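Local coordinates for protein, Family 18 Chitinase (Crocus vernus, PDB 3SIM), which probably hydrolyses the beta-1,4 linkages of chitin, as a plant chitinase of glycoside hydrolase family 18 built on a TIM barrel, at residues F3-G8 against W253-S258; H45-G50 against Q93-S98; D100-N105 against A138-R143; D125-Q130 against S160-V165. All coordinates share one frame; numbering follows the deposited sequence.

Contact 1. Residues F3-G8 against W253-S258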
loop_
_atom_site.group_PDB
_atom_site.type_symbol
_atom_site.label_atom_id
_atom_site.label_comp_id
_atom_site.label_asym_id
_atom_site.label_seq_id
_atom_site.Cartn_x
_atom_site.Cartn_y
_atom_site.Cartn_z
ATOM N N PHE A 3 5.581 1.552 10.570
ATOM C CA PHE A 3 4.383 0.747 10.536
ATOM C C PHE A 3 3.359 1.336 9.575
ATOM O O PHE A 3 3.005 2.461 9.697
ATOM C CB PHE A 3 3.809 0.593 11.944
ATOM C CG PHE A 3 2.563 -0.246 12.028
ATOM C CD1 PHE A 3 1.329 0.337 12.203
ATOM C CD2 PHE A 3 2.637 -1.611 11.998
ATOM C CE1 PHE A 3 0.213 -0.403 12.276
ATOM C CE2 PHE A 3 1.556 -2.362 12.062
ATOM C CZ PHE A 3 0.325 -1.780 12.197
ATOM N N VAL A 4 2.903 0.526 8.652
ATOM C CA VAL A 4 1.966 0.859 7.607
ATOM C C VAL A 4 0.600 0.133 7.769
ATOM O O VAL A 4 0.525 -1.040 7.804
ATOM C CB VAL A 4 2.562 0.552 6.249
ATOM C CG1 VAL A 4 1.687 1.021 5.194
ATOM C CG2 VAL A 4 3.917 1.121 6.094
ATOM N N GLU A 5 -0.446 0.921 7.880
ATOM C CA GLU A 5 -1.830 0.496 8.013
ATOM C C GLU A 5 -2.735 0.828 6.822
ATOM O O GLU A 5 -3.113 1.940 6.652
ATOM C CB GLU A 5 -2.434 1.062 9.299
ATOM C CG GLU A 5 -3.797 0.581 9.683
ATOM C CD GLU A 5 -3.827 -0.830 10.395
ATOM O OE1 GLU A 5 -2.813 -1.423 10.604
ATOM O OE2 GLU A 5 -4.862 -1.323 10.725
ATOM N N TYR A 6 -3.083 -0.159 6.010
ATOM C CA TYR A 6 -4.080 0.055 4.957
ATOM C C TYR A 6 -5.513 0.319 5.554
ATOM O O TYR A 6 -5.838 -0.261 6.514
ATOM C CB TYR A 6 -4.062 -1.030 3.886
ATOM C CG TYR A 6 -2.822 -1.004 3.008
ATOM C CD1 TYR A 6 -2.837 -0.484 1.745
ATOM C CD2 TYR A 6 -1.613 -1.395 3.499
ATOM C CE1 TYR A 6 -1.673 -0.462 0.980
ATOM C CE2 TYR A 6 -0.481 -1.353 2.780
ATOM C CZ TYR A 6 -0.492 -0.892 1.521
ATOM O OH TYR A 6 0.651 -0.875 0.831
ATOM N N ILE A 7 -6.259 1.234 4.981
ATOM C CA ILE A 7 -7.572 1.616 5.472
ATOM C C ILE A 7 -8.520 2.186 4.400
ATOM O O ILE A 7 -8.147 2.864 3.489
ATOM C CB ILE A 7 -7.492 2.612 6.704
ATOM C CG1 ILE A 7 -8.875 2.910 7.333
ATOM C CG2 ILE A 7 -6.924 3.866 6.311
ATOM C CD1 ILE A 7 -8.825 3.484 8.608
ATOM N N GLY A 8 -9.787 1.911 4.646
ATOM C CA GLY A 8 -10.891 2.124 3.755
ATOM C C GLY A 8 -11.426 1.059 2.783
ATOM O O GLY A 8 -12.255 1.373 2.028
ATOM N N TRP A 253 -2.944 -5.266 6.170
ATOM C CA TRP A 253 -4.158 -5.244 5.367
ATOM C C TRP A 253 -5.323 -5.914 6.179
ATOM O O TRP A 253 -5.349 -7.065 6.334
ATOM C CB TRP A 253 -3.901 -5.965 4.022
ATOM C CG TRP A 253 -3.220 -5.205 2.915
ATOM C CD1 TRP A 253 -3.817 -4.477 1.954
ATOM C CD2 TRP A 253 -1.823 -5.133 2.639
ATOM N NE1 TRP A 253 -2.905 -3.924 1.141
ATOM C CE2 TRP A 253 -1.665 -4.324 1.524
ATOM C CE3 TRP A 253 -0.692 -5.667 3.234
ATOM C CZ2 TRP A 253 -0.430 -4.041 0.994
ATOM C CZ3 TRP A 253 0.530 -5.366 2.707
ATOM C CH2 TRP A 253 0.648 -4.572 1.595
ATOM N N THR A 254 -6.239 -5.171 6.756
ATOM C CA THR A 254 -6.408 -3.747 6.689
ATOM C C THR A 254 -7.096 -3.332 8.010
ATOM O O THR A 254 -7.541 -4.183 8.738
ATOM C CB THR A 254 -7.387 -3.314 5.520
ATOM O OG1 THR A 254 -8.700 -3.722 5.825
ATOM C CG2 THR A 254 -6.951 -3.817 4.128
ATOM N N ALA A 255 -7.218 -2.041 8.285
ATOM C CA ALA A 255 -7.911 -1.604 9.507
ATOM C C ALA A 255 -9.405 -2.095 9.493
ATOM O O ALA A 255 -9.980 -2.420 10.474
ATOM C CB ALA A 255 -7.826 -0.131 9.663
ATOM N N ASP A 256 -9.951 -2.139 8.306
ATOM C CA ASP A 256 -11.309 -2.493 8.093
ATOM C C ASP A 256 -11.621 -3.943 8.519
ATOM O O ASP A 256 -12.586 -4.161 9.142
ATOM C CB ASP A 256 -11.695 -2.174 6.664
ATOM C CG ASP A 256 -11.445 -0.714 6.317
ATOM O OD1 ASP A 256 -10.341 -0.336 6.030
ATOM O OD2 ASP A 256 -12.343 0.031 6.432
ATOM N N THR A 257 -10.775 -4.867 8.132
ATOM C CA THR A 257 -10.793 -6.240 8.616
ATOM C C THR A 257 -10.463 -6.429 10.083
ATOM O O THR A 257 -11.023 -7.229 10.701
ATOM C CB THR A 257 -10.109 -7.286 7.679
ATOM O OG1 THR A 257 -8.710 -7.099 7.632
ATOM C CG2 THR A 257 -10.722 -7.218 6.310
ATOM N N SER A 258 -9.561 -5.623 10.601
ATOM C CA SER A 258 -9.143 -5.675 11.970
ATOM C C SER A 258 -10.212 -5.344 12.999
ATOM O O SER A 258 -10.012 -5.645 14.105
ATOM C CB SER A 258 -7.847 -4.873 12.232
ATOM O OG SER A 258 -6.774 -5.365 11.561
#

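Contact 2. Residues H45-G50 against Q93-S98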
loop_
_atom_site.group_PDB
_atom_site.type_symbol
_atom_site.label_atom_id
_atom_site.label_comp_id
_atom_site.label_asym_id
_atom_site.label_seq_id
_atom_site.Cartn_x
_atom_site.Cartn_y
_atom_site.Cartn_z
ATOM N N HIS A 45 -18.459 -0.044 -14.363
ATOM C CA HIS A 45 -17.206 0.669 -14.209
ATOM C C HIS A 45 -16.275 0.412 -15.373
ATOM O O HIS A 45 -15.980 -0.673 -15.656
ATOM C CB HIS A 45 -16.525 0.280 -12.917
ATOM C CG HIS A 45 -17.337 0.515 -11.707
ATOM N ND1 HIS A 45 -17.448 1.739 -11.126
ATOM C CD2 HIS A 45 -18.078 -0.323 -10.963
ATOM C CE1 HIS A 45 -18.233 1.653 -10.089
ATOM N NE2 HIS A 45 -18.624 0.412 -9.964
ATOM N N THR A 46 -15.861 1.476 -16.023
ATOM C CA THR A 46 -14.903 1.504 -17.125
ATOM C C THR A 46 -13.681 2.440 -16.925
ATOM O O THR A 46 -13.756 3.409 -16.245
ATOM C CB THR A 46 -15.591 1.865 -18.483
ATOM O OG1 THR A 46 -16.194 3.146 -18.430
ATOM C CG2 THR A 46 -16.592 0.848 -18.836
ATOM N N SER A 47 -12.586 2.114 -17.566
ATOM C CA SER A 47 -11.377 2.861 -17.417
ATOM C C SER A 47 -11.407 4.286 -17.998
ATOM O O SER A 47 -12.019 4.520 -18.987
ATOM C CB SER A 47 -10.124 2.082 -17.797
ATOM O OG SER A 47 -9.869 2.016 -19.146
ATOM N N THR A 48 -10.733 5.190 -17.313
ATOM C CA THR A 48 -10.722 6.609 -17.653
ATOM C C THR A 48 -9.367 7.194 -18.090
ATOM O O THR A 48 -9.183 8.378 -18.108
ATOM C CB THR A 48 -11.230 7.459 -16.544
ATOM O OG1 THR A 48 -10.346 7.360 -15.448
ATOM C CG2 THR A 48 -12.670 7.093 -16.137
ATOM N N ASN A 49 -8.436 6.337 -18.429
ATOM C CA ASN A 49 -7.130 6.753 -18.870
ATOM C C ASN A 49 -6.373 7.679 -17.864
ATOM O O ASN A 49 -5.924 8.689 -18.219
ATOM C CB ASN A 49 -7.201 7.361 -20.274
ATOM C CG ASN A 49 -5.844 7.484 -20.935
ATOM O OD1 ASN A 49 -5.051 6.617 -20.801
ATOM N ND2 ASN A 49 -5.582 8.585 -21.596
ATOM N N GLY A 50 -6.304 7.293 -16.602
ATOM C CA GLY A 50 -5.630 8.050 -15.590
ATOM C C GLY A 50 -6.368 9.225 -14.935
ATOM O O GLY A 50 -5.766 9.951 -14.225
ATOM N N GLN A 93 -8.025 -3.380 -14.247
ATOM C CA GLN A 93 -7.007 -3.600 -15.254
ATOM C C GLN A 93 -6.260 -2.301 -15.533
ATOM O O GLN A 93 -6.905 -1.332 -15.876
ATOM C CB GLN A 93 -7.619 -4.121 -16.564
ATOM C CG GLN A 93 -8.303 -5.496 -16.475
ATOM C CD GLN A 93 -7.370 -6.670 -16.526
ATOM O OE1 GLN A 93 -7.793 -7.774 -16.320
ATOM N NE2 GLN A 93 -6.101 -6.428 -16.744
ATOM N N PHE A 94 -4.934 -2.286 -15.388
ATOM C CA PHE A 94 -4.161 -1.121 -15.821
ATOM C C PHE A 94 -4.271 -0.947 -17.328
ATOM O O PHE A 94 -3.966 -1.819 -18.065
ATOM C CB PHE A 94 -2.671 -1.157 -15.451
ATOM C CG PHE A 94 -1.952 0.143 -15.685
ATOM C CD1 PHE A 94 -1.875 1.074 -14.708
ATOM C CD2 PHE A 94 -1.400 0.465 -16.897
ATOM C CE1 PHE A 94 -1.267 2.253 -14.924
ATOM C CE2 PHE A 94 -0.776 1.667 -17.066
ATOM C CZ PHE A 94 -0.732 2.543 -16.089
ATOM N N GLN A 95 -4.712 0.225 -17.724
ATOM C CA GLN A 95 -4.893 0.578 -19.108
ATOM C C GLN A 95 -4.489 2.011 -19.422
ATOM O O GLN A 95 -5.005 2.905 -18.821
ATOM C CB GLN A 95 -6.359 0.408 -19.518
ATOM C CG GLN A 95 -7.067 -0.810 -19.030
ATOM C CD GLN A 95 -8.436 -0.946 -19.609
ATOM O OE1 GLN A 95 -8.622 -0.787 -20.775
ATOM N NE2 GLN A 95 -9.389 -1.236 -18.788
ATOM N N ALA A 96 -3.569 2.185 -20.367
ATOM C CA ALA A 96 -3.193 3.495 -20.883
ATOM C C ALA A 96 -3.410 3.657 -22.401
ATOM O O ALA A 96 -2.990 2.841 -23.177
ATOM C CB ALA A 96 -1.807 3.828 -20.539
ATOM N N ALA A 97 -4.119 4.703 -22.791
ATOM C CA ALA A 97 -4.296 5.053 -24.193
ATOM C C ALA A 97 -2.998 5.518 -24.889
ATOM O O ALA A 97 -2.746 5.170 -25.996
ATOM C CB ALA A 97 -5.397 6.005 -24.378
ATOM N N SER A 98 -2.214 6.296 -24.165
ATOM C CA SER A 98 -0.828 6.585 -24.438
ATOM C C SER A 98 -0.154 6.911 -23.119
ATOM O O SER A 98 -0.804 7.311 -22.236
ATOM C CB SER A 98 -0.657 7.782 -25.372
ATOM O OG SER A 98 -1.174 8.950 -24.850
HETATM O O HOH W 1 -12.683 -0.371 -18.916
HETATM O O HOH W 2 -7.173 3.781 -17.409
#

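Contact 3. Residues D100-N105 against A138-R143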
loop_
_atom_site.group_PDB
_atom_site.type_symbol
_atom_site.label_atom_id
_atom_site.label_comp_id
_atom_site.label_asym_id
_atom_site.label_seq_id
_atom_site.Cartn_x
_atom_site.Cartn_y
_atom_site.Cartn_z
ATOM N N ASP A 100 1.817 9.509 -22.512
ATOM C CA ASP A 100 1.783 10.935 -22.321
ATOM C C ASP A 100 0.420 11.333 -21.812
ATOM O O ASP A 100 0.331 12.078 -20.917
ATOM C CB ASP A 100 2.084 11.719 -23.610
ATOM C CG ASP A 100 3.591 11.854 -23.953
ATOM O OD1 ASP A 100 4.488 11.650 -23.161
ATOM O OD2 ASP A 100 3.885 12.182 -25.076
ATOM N N SER A 101 -0.641 10.825 -22.428
ATOM C CA SER A 101 -1.997 11.150 -22.032
ATOM C C SER A 101 -2.408 10.647 -20.640
ATOM O O SER A 101 -3.007 11.346 -19.929
ATOM C CB SER A 101 -3.036 10.833 -23.109
ATOM O OG SER A 101 -3.262 9.498 -23.208
ATOM N N TRP A 102 -2.030 9.425 -20.299
ATOM C CA TRP A 102 -2.269 8.859 -18.974
ATOM C C TRP A 102 -1.571 9.656 -17.864
ATOM O O TRP A 102 -2.196 10.096 -16.997
ATOM C CB TRP A 102 -1.857 7.381 -18.896
ATOM C CG TRP A 102 -2.363 6.694 -17.710
ATOM C CD1 TRP A 102 -3.488 5.961 -17.620
ATOM C CD2 TRP A 102 -1.767 6.657 -16.421
ATOM N NE1 TRP A 102 -3.620 5.464 -16.392
ATOM C CE2 TRP A 102 -2.596 5.898 -15.622
ATOM C CE3 TRP A 102 -0.618 7.201 -15.856
ATOM C CZ2 TRP A 102 -2.339 5.688 -14.302
ATOM C CZ3 TRP A 102 -0.373 6.976 -14.517
ATOM C CH2 TRP A 102 -1.229 6.221 -13.775
ATOM N N VAL A 103 -0.296 9.941 -18.040
ATOM C CA VAL A 103 0.490 10.701 -17.103
ATOM C C VAL A 103 -0.093 12.126 -16.881
ATOM O O VAL A 103 -0.289 12.525 -15.794
ATOM C CB VAL A 103 1.957 10.791 -17.538
ATOM C CG1 VAL A 103 2.686 11.775 -16.710
ATOM C CG2 VAL A 103 2.623 9.453 -17.466
ATOM N N SER A 104 -0.467 12.812 -17.948
ATOM C CA SER A 104 -1.051 14.135 -17.804
ATOM C C SER A 104 -2.346 14.104 -16.968
ATOM O O SER A 104 -2.501 14.875 -16.072
ATOM C CB SER A 104 -1.327 14.734 -19.173
ATOM O OG SER A 104 -2.068 15.883 -19.043
ATOM N N ASN A 105 -3.220 13.148 -17.266
ATOM C CA ASN A 105 -4.443 12.974 -16.498
ATOM C C ASN A 105 -4.203 12.603 -15.013
ATOM O O ASN A 105 -4.838 13.129 -14.161
ATOM C CB ASN A 105 -5.404 11.980 -17.134
ATOM C CG ASN A 105 -5.994 12.456 -18.492
ATOM O OD1 ASN A 105 -6.173 13.593 -18.713
ATOM N ND2 ASN A 105 -6.292 11.525 -19.337
ATOM N N ALA A 138 5.654 0.708 -16.350
ATOM C CA ALA A 138 6.818 1.278 -15.719
ATOM C C ALA A 138 7.003 2.778 -16.006
ATOM O O ALA A 138 7.264 3.511 -15.134
ATOM C CB ALA A 138 8.061 0.502 -16.085
ATOM N N GLU A 139 6.839 3.154 -17.253
ATOM C CA GLU A 139 6.910 4.516 -17.713
ATOM C C GLU A 139 5.818 5.428 -17.160
ATOM O O GLU A 139 6.159 6.428 -16.685
ATOM C CB GLU A 139 6.865 4.608 -19.229
ATOM C CG GLU A 139 8.111 4.451 -19.962
ATOM C CD GLU A 139 7.921 4.451 -21.500
ATOM O OE1 GLU A 139 7.380 5.424 -22.060
ATOM O OE2 GLU A 139 8.329 3.461 -22.110
ATOM N N CYS A 140 4.561 5.001 -17.169
ATOM C CA CYS A 140 3.472 5.760 -16.624
ATOM C C CYS A 140 3.656 6.022 -15.105
ATOM O O CYS A 140 3.627 7.152 -14.692
ATOM C CB CYS A 140 2.145 5.012 -16.839
ATOM S SG CYS A 140 1.361 5.045 -18.464
ATOM N N ILE A 141 3.868 4.967 -14.334
ATOM C CA ILE A 141 4.072 5.094 -12.917
ATOM C C ILE A 141 5.355 5.846 -12.550
ATOM O O ILE A 141 5.336 6.641 -11.675
ATOM C CB ILE A 141 3.985 3.755 -12.148
ATOM C CG1 ILE A 141 2.709 3.015 -12.525
ATOM C CG2 ILE A 141 4.119 3.951 -10.654
ATOM C CD1 ILE A 141 1.492 3.669 -12.106
ATOM N N GLY A 142 6.438 5.530 -13.239
ATOM C CA GLY A 142 7.711 6.186 -13.004
ATOM C C GLY A 142 7.620 7.686 -13.262
ATOM O O GLY A 142 7.960 8.416 -12.412
ATOM N N ARG A 143 7.046 8.108 -14.384
ATOM C CA ARG A 143 6.849 9.520 -14.655
ATOM C C ARG A 143 5.924 10.195 -13.619
ATOM O O ARG A 143 6.235 11.203 -13.156
ATOM C CB ARG A 143 6.386 9.790 -16.093
ATOM C CG ARG A 143 7.490 9.691 -17.127
ATOM C CD ARG A 143 7.014 9.767 -18.573
ATOM N NE ARG A 143 6.310 10.975 -18.906
ATOM C CZ ARG A 143 5.802 11.253 -20.094
ATOM N NH1 ARG A 143 5.170 12.377 -20.267
ATOM N NH2 ARG A 143 5.905 10.407 -21.075
#

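Contact 4. Residues D125-Q130 against S160-V165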
loop_
_atom_site.group_PDB
_atom_site.type_symbol
_atom_site.label_atom_id
_atom_site.label_comp_id
_atom_site.label_asym_id
_atom_site.label_seq_id
_atom_site.Cartn_x
_atom_site.Cartn_y
_atom_site.Cartn_z
ATOM N N ASP A 125 -0.677 -0.068 -6.185
ATOM C CA ASP A 125 -1.316 -1.376 -6.027
ATOM C C ASP A 125 -2.178 -1.883 -7.227
ATOM O O ASP A 125 -3.219 -2.398 -7.037
ATOM C CB ASP A 125 -2.039 -1.524 -4.675
ATOM C CG ASP A 125 -2.612 -3.011 -4.425
ATOM O OD1 ASP A 125 -3.714 -3.095 -3.990
ATOM O OD2 ASP A 125 -1.967 -3.975 -4.739
ATOM N N TYR A 126 -1.736 -1.666 -8.453
ATOM C CA TYR A 126 -2.316 -2.343 -9.579
ATOM C C TYR A 126 -1.949 -3.857 -9.559
ATOM O O TYR A 126 -0.854 -4.213 -9.265
ATOM C CB TYR A 126 -1.954 -1.695 -10.874
ATOM C CG TYR A 126 -2.595 -0.402 -11.145
ATOM C CD1 TYR A 126 -3.858 -0.332 -11.703
ATOM C CD2 TYR A 126 -1.932 0.782 -10.886
ATOM C CE1 TYR A 126 -4.446 0.864 -11.946
ATOM C CE2 TYR A 126 -2.493 1.966 -11.148
ATOM C CZ TYR A 126 -3.757 2.028 -11.674
ATOM O OH TYR A 126 -4.292 3.226 -11.906
ATOM N N GLU A 127 -2.921 -4.707 -9.810
ATOM C CA GLU A 127 -2.778 -6.151 -9.757
ATOM C C GLU A 127 -3.125 -6.986 -11.061
ATOM O O GLU A 127 -3.031 -8.179 -11.088
ATOM C CB GLU A 127 -3.447 -6.693 -8.482
ATOM C CG GLU A 127 -3.007 -6.017 -7.150
ATOM C CD GLU A 127 -3.591 -6.637 -5.874
ATOM O OE1 GLU A 127 -4.404 -7.511 -5.937
ATOM O OE2 GLU A 127 -3.229 -6.245 -4.798
ATOM N N HIS A 128 -3.609 -6.297 -12.082
ATOM C CA HIS A 128 -3.980 -6.915 -13.326
ATOM C C HIS A 128 -3.474 -6.131 -14.513
ATOM O O HIS A 128 -3.608 -4.963 -14.577
ATOM C CB HIS A 128 -5.487 -7.206 -13.389
ATOM C CG HIS A 128 -6.014 -7.900 -12.182
ATOM N ND1 HIS A 128 -6.096 -9.255 -12.093
ATOM C CD2 HIS A 128 -6.466 -7.423 -11.010
ATOM C CE1 HIS A 128 -6.567 -9.587 -10.921
ATOM N NE2 HIS A 128 -6.792 -8.496 -10.240
ATOM N N PHE A 129 -2.819 -6.849 -15.399
ATOM C CA PHE A 129 -2.075 -6.300 -16.510
ATOM C C PHE A 129 -2.418 -6.878 -17.927
ATOM O O PHE A 129 -1.672 -6.744 -18.819
ATOM C CB PHE A 129 -0.565 -6.273 -16.217
ATOM C CG PHE A 129 -0.173 -5.655 -14.884
ATOM C CD1 PHE A 129 0.182 -4.343 -14.795
ATOM C CD2 PHE A 129 -0.146 -6.374 -13.748
ATOM C CE1 PHE A 129 0.559 -3.772 -13.588
ATOM C CE2 PHE A 129 0.203 -5.801 -12.547
ATOM C CZ PHE A 129 0.583 -4.528 -12.481
ATOM N N GLN A 130 -3.569 -7.496 -18.071
ATOM C CA GLN A 130 -3.996 -8.167 -19.280
ATOM C C GLN A 130 -4.241 -7.253 -20.485
ATOM O O GLN A 130 -4.300 -7.702 -21.555
ATOM C CB GLN A 130 -5.215 -9.037 -19.023
ATOM C CG GLN A 130 -4.978 -10.334 -18.396
ATOM C CD GLN A 130 -6.274 -10.985 -17.971
ATOM O OE1 GLN A 130 -6.790 -11.796 -18.671
ATOM N NE2 GLN A 130 -6.751 -10.660 -16.822
ATOM N N SER A 160 3.429 -2.227 -3.878
ATOM C CA SER A 160 2.948 -3.377 -3.167
ATOM C C SER A 160 2.824 -4.655 -4.027
ATOM O O SER A 160 1.796 -5.153 -4.186
ATOM C CB SER A 160 1.657 -3.069 -2.381
ATOM O OG SER A 160 1.640 -1.867 -1.724
ATOM N N PRO A 161 3.934 -5.169 -4.526
ATOM C CA PRO A 161 3.954 -6.366 -5.346
ATOM C C PRO A 161 3.755 -7.721 -4.611
ATOM O O PRO A 161 3.646 -7.805 -3.423
ATOM C CB PRO A 161 5.332 -6.290 -6.017
ATOM C CG PRO A 161 6.136 -5.715 -5.111
ATOM C CD PRO A 161 5.300 -4.753 -4.265
ATOM N N PHE A 162 3.684 -8.774 -5.404
ATOM C CA PHE A 162 3.633 -10.167 -4.994
ATOM C C PHE A 162 4.083 -11.021 -6.197
ATOM O O PHE A 162 4.227 -10.504 -7.262
ATOM C CB PHE A 162 2.263 -10.588 -4.423
ATOM C CG PHE A 162 1.099 -10.169 -5.248
ATOM C CD1 PHE A 162 0.530 -8.897 -5.162
ATOM C CD2 PHE A 162 0.559 -11.036 -6.161
ATOM C CE1 PHE A 162 -0.522 -8.558 -5.962
ATOM C CE2 PHE A 162 -0.487 -10.660 -6.940
ATOM C CZ PHE A 162 -1.006 -9.432 -6.837
ATOM N N PRO A 163 4.323 -12.307 -5.994
ATOM C CA PRO A 163 5.095 -13.057 -6.969
ATOM C C PRO A 163 4.441 -13.032 -8.348
ATOM O O PRO A 163 5.118 -12.764 -9.246
ATOM C CB PRO A 163 5.097 -14.433 -6.406
ATOM C CG PRO A 163 5.163 -14.240 -4.976
ATOM C CD PRO A 163 4.263 -13.029 -4.732
ATOM N N SER A 164 3.142 -13.205 -8.455
ATOM C CA SER A 164 2.509 -13.222 -9.774
ATOM C C SER A 164 2.575 -11.916 -10.580
ATOM O O SER A 164 2.450 -11.956 -11.722
ATOM C CB SER A 164 1.117 -13.799 -9.780
ATOM O OG SER A 164 0.318 -13.060 -8.969
ATOM N N VAL A 165 2.784 -10.794 -9.910
ATOM C CA VAL A 165 3.015 -9.526 -10.543
ATOM C C VAL A 165 4.451 -8.995 -10.551
ATOM O O VAL A 165 4.683 -7.911 -10.938
ATOM C CB VAL A 165 2.012 -8.439 -10.071
ATOM C CG1 VAL A 165 0.604 -8.845 -10.406
ATOM C CG2 VAL A 165 2.200 -8.121 -8.631
#

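Contact 1. Residues F3-G8 against W253-S258
Tyr-6 lays its ring flat over the indole of Trp-253, and this stack is the tight part of the contact. The centroids of the Tyr-6 ring and the five-membered ring of Trp-253 are 3.8 Å apart, with the planes tilted by 17°. Trp-253 NE1 sits above the middle of the phenol, while Tyr-6 CE2 falls toward the rim of the larger indole. The two side chains run side by side, so that the flat rings overlap over much of their faces. An alanine in place of Tyr-6 would probably leave one face of the indole without its stacking partner, and Ser-160 and Asn-184 without the hydroxyl they bond. Behind the rings, Ala-255 N gives a nearly straight bond to Tyr-6 O (2.9 Å, 170°). The small methyl Ala-255 CB fits beside Ile-7 CD1, 3.9 Å away.

Toward the partly exposed end the grip is looser. Gly-8 N reaches Asp-256 OD1 at 2.7 Å, but the bond is bent and weak; the other oxygen turns to Ser-13. Glycine suits position 8, where phi is 93° and a CB would jam against the preceding carbonyl. Thr-254 OG1, which also bonds Tyr-9 O, caps the short helix 255-258 through weak bonds from Asp-256 N and Thr-257 N. The peptide bond before Thr-254 is cis; such a bond after a tryptophan ending the last strand recurs in family 18 enzymes, where the indole probably floors the substrate cleft. Strand 2-7 lies parallel to both strand 28-37 and strand 250-253, where first and last strands close the barrel.

Contact 2. Residues H45-G50 against Q93-S98
Asn-49 and Ala-97 make the one direct hydrogen bond between these two loops. Ala-97 N donates to Asn-49 OD1 over 2.9 Å at 168°, a straight bond although the donor stands 48° above the plane of the amide carbonyl. CG of Asn-49 is anti to its backbone N (chi1 -165°), which swings the amide toward residues 96 and 97. The other end of the amide, ND2, bonds Ser-101 OG, and with both ends held the group's rotation is fixed. Asparagine also suits the left-handed backbone angles found at this position. Gly-50 has positive phi as well, where a CB would jam against the preceding carbonyl.

Water supplies the second kind of link. One water accepts from Ser-47 N at 2.8 Å and more weakly from Gln-95 NE2, whose protein partner is Tyr-39 OH. Another joins the backbones, 2.7 Å from Gln-95 O and in a weak bond from Asn-49 N.

The remaining contacts are plain packing. Ser-47 OG rests 3.3 Å from Gln-95 CD, lying against the amide at angles too poor for hydrogen bonding. Beside the Asn-49 bond, Ala-97 CB packs 3.8 Å from Asn-49 CG; its small size lets the backbone N-H come close to the amide.

Residues 45-50 follow strand 28-37, and residues 93-98 lead into helix 99-116 with Ser-98 at its N-cap. Both belong to the connections from the C-terminal ends of the TIM-barrel strands, the end that carries the substrate cleft in family 18 enzymes.

Contact 3. Residues D100-N105 against A138-R143
Trp-102 carries its CG anti to the backbone N (chi1 -166°), which throws the indole across toward the next helix, where Cys-140, with SG anti to its carbonyl carbon, meets it. The helices are 99-116 and 134-150, neighbours in the outer layer of the beta/alpha barrel: each follows a parallel strand of the barrel, 76-83 and 121-125 respectively. Their local axes approach to 9.3 Å and cross at -30°, running in broadly the same direction.

Cys-140 suits the interface because it is slim. Its CB comes to 3.7 Å from Trp-102 CE3, and its SG stands 4.6 Å from the centroid of the indole's five-membered ring, an oblique sulfur-aromatic contact. Ile-141 starts out away from the other helix, yet its CD1 returns to within 4.1 Å of Trp-102 CH2. The indole's own polar atom, NE1, is satisfied by Asp-38 OD2, while Phe-94 also packs on the ring from the loop before helix 99-116.

Val-103 fills the middle; valine, branched and short, suits a place where the backbones come this close. Its CG2 lies 3.7 Å from Cys-140 O and also packs against CB of Arg-143.

At the exposed margin apolar packing gives way to charge. Arg-143, bent at its third torsion, brings its guanidinium over to Asp-100, the carboxylate and guanidinium planes standing 71° apart. Both terminal nitrogens grip a single oxygen in a salt bridge, end-on and in the guanidinium plane: Asp-100 OD1 lies 2.8 Å from Arg-143 NH2 and 3.1 Å from Arg-143 NH1.

Contact 4. Residues D125-Q130 against S160-V165
Glu-127 and Phe-162 meet at about a right angle, the acid's side chain coming against the rim of the ring. Glu-127 CD lies 3.6 Å from Phe-162 CE1, near the ring plane, and the carboxylate and ring planes are 76° apart. Phe-162 has its CG between the backbone N and carbonyl carbon (chi1 48°), which folds the ring back over its own turn so that Val-165 CG2 covers one face.

The purely apolar contact is Val-165 against Phe-129: CG1 of the valine touches the ring edge, 3.7 Å from Phe-129 CE2. A beta-branched residue serves here because its two methyls reach two different rings. Phe-129 also stacks on Tyr-168 and meets Phe-137 edge-to-face.

Among the polar groups, Asp-125 OD2 is 2.6 Å from Glu-127 OE2 and 4.0 Å from Ser-160 O. The Ser-160 hydroxyl turns instead to Asp-123 and Tyr-6. An alanine in place of Glu-127 would probably leave the edge of Phe-162 without its neighbour and Asp-125 without the carboxylate beside it.

Asp-123, Asp-125 and Glu-127 fall in the DxxDxDxE signature of family 18, where the glutamate is the general acid in characterised relatives. The close pair Asp-125 and Glu-127, with Phe-162 against the glutamate, is consistent with that active site.

Contacts 1, 3 and 4 are buried, whereas contact 2 lies at the surface. Contact 1 joins the first strand's end to that of the last strand and the short helix after it, by a ring stack and a backbone bond. Contact 4, in the loops beyond two adjacent strands, sets one of two close carboxylates against a ring edge and packs a valine on another ring. They meet where Tyr-6 OH bonds Ser-160 OG. Contact 3 pairs outer helices, apolar inside with a salt bridge at its margin, while contact 2 relies on waters and one direct bond. These adjoin at the start of helix 99-116, where Asn-49 ND2 reaches Ser-101 OG. Phe-94 N and His-128 O tie contact 2 to contact 4.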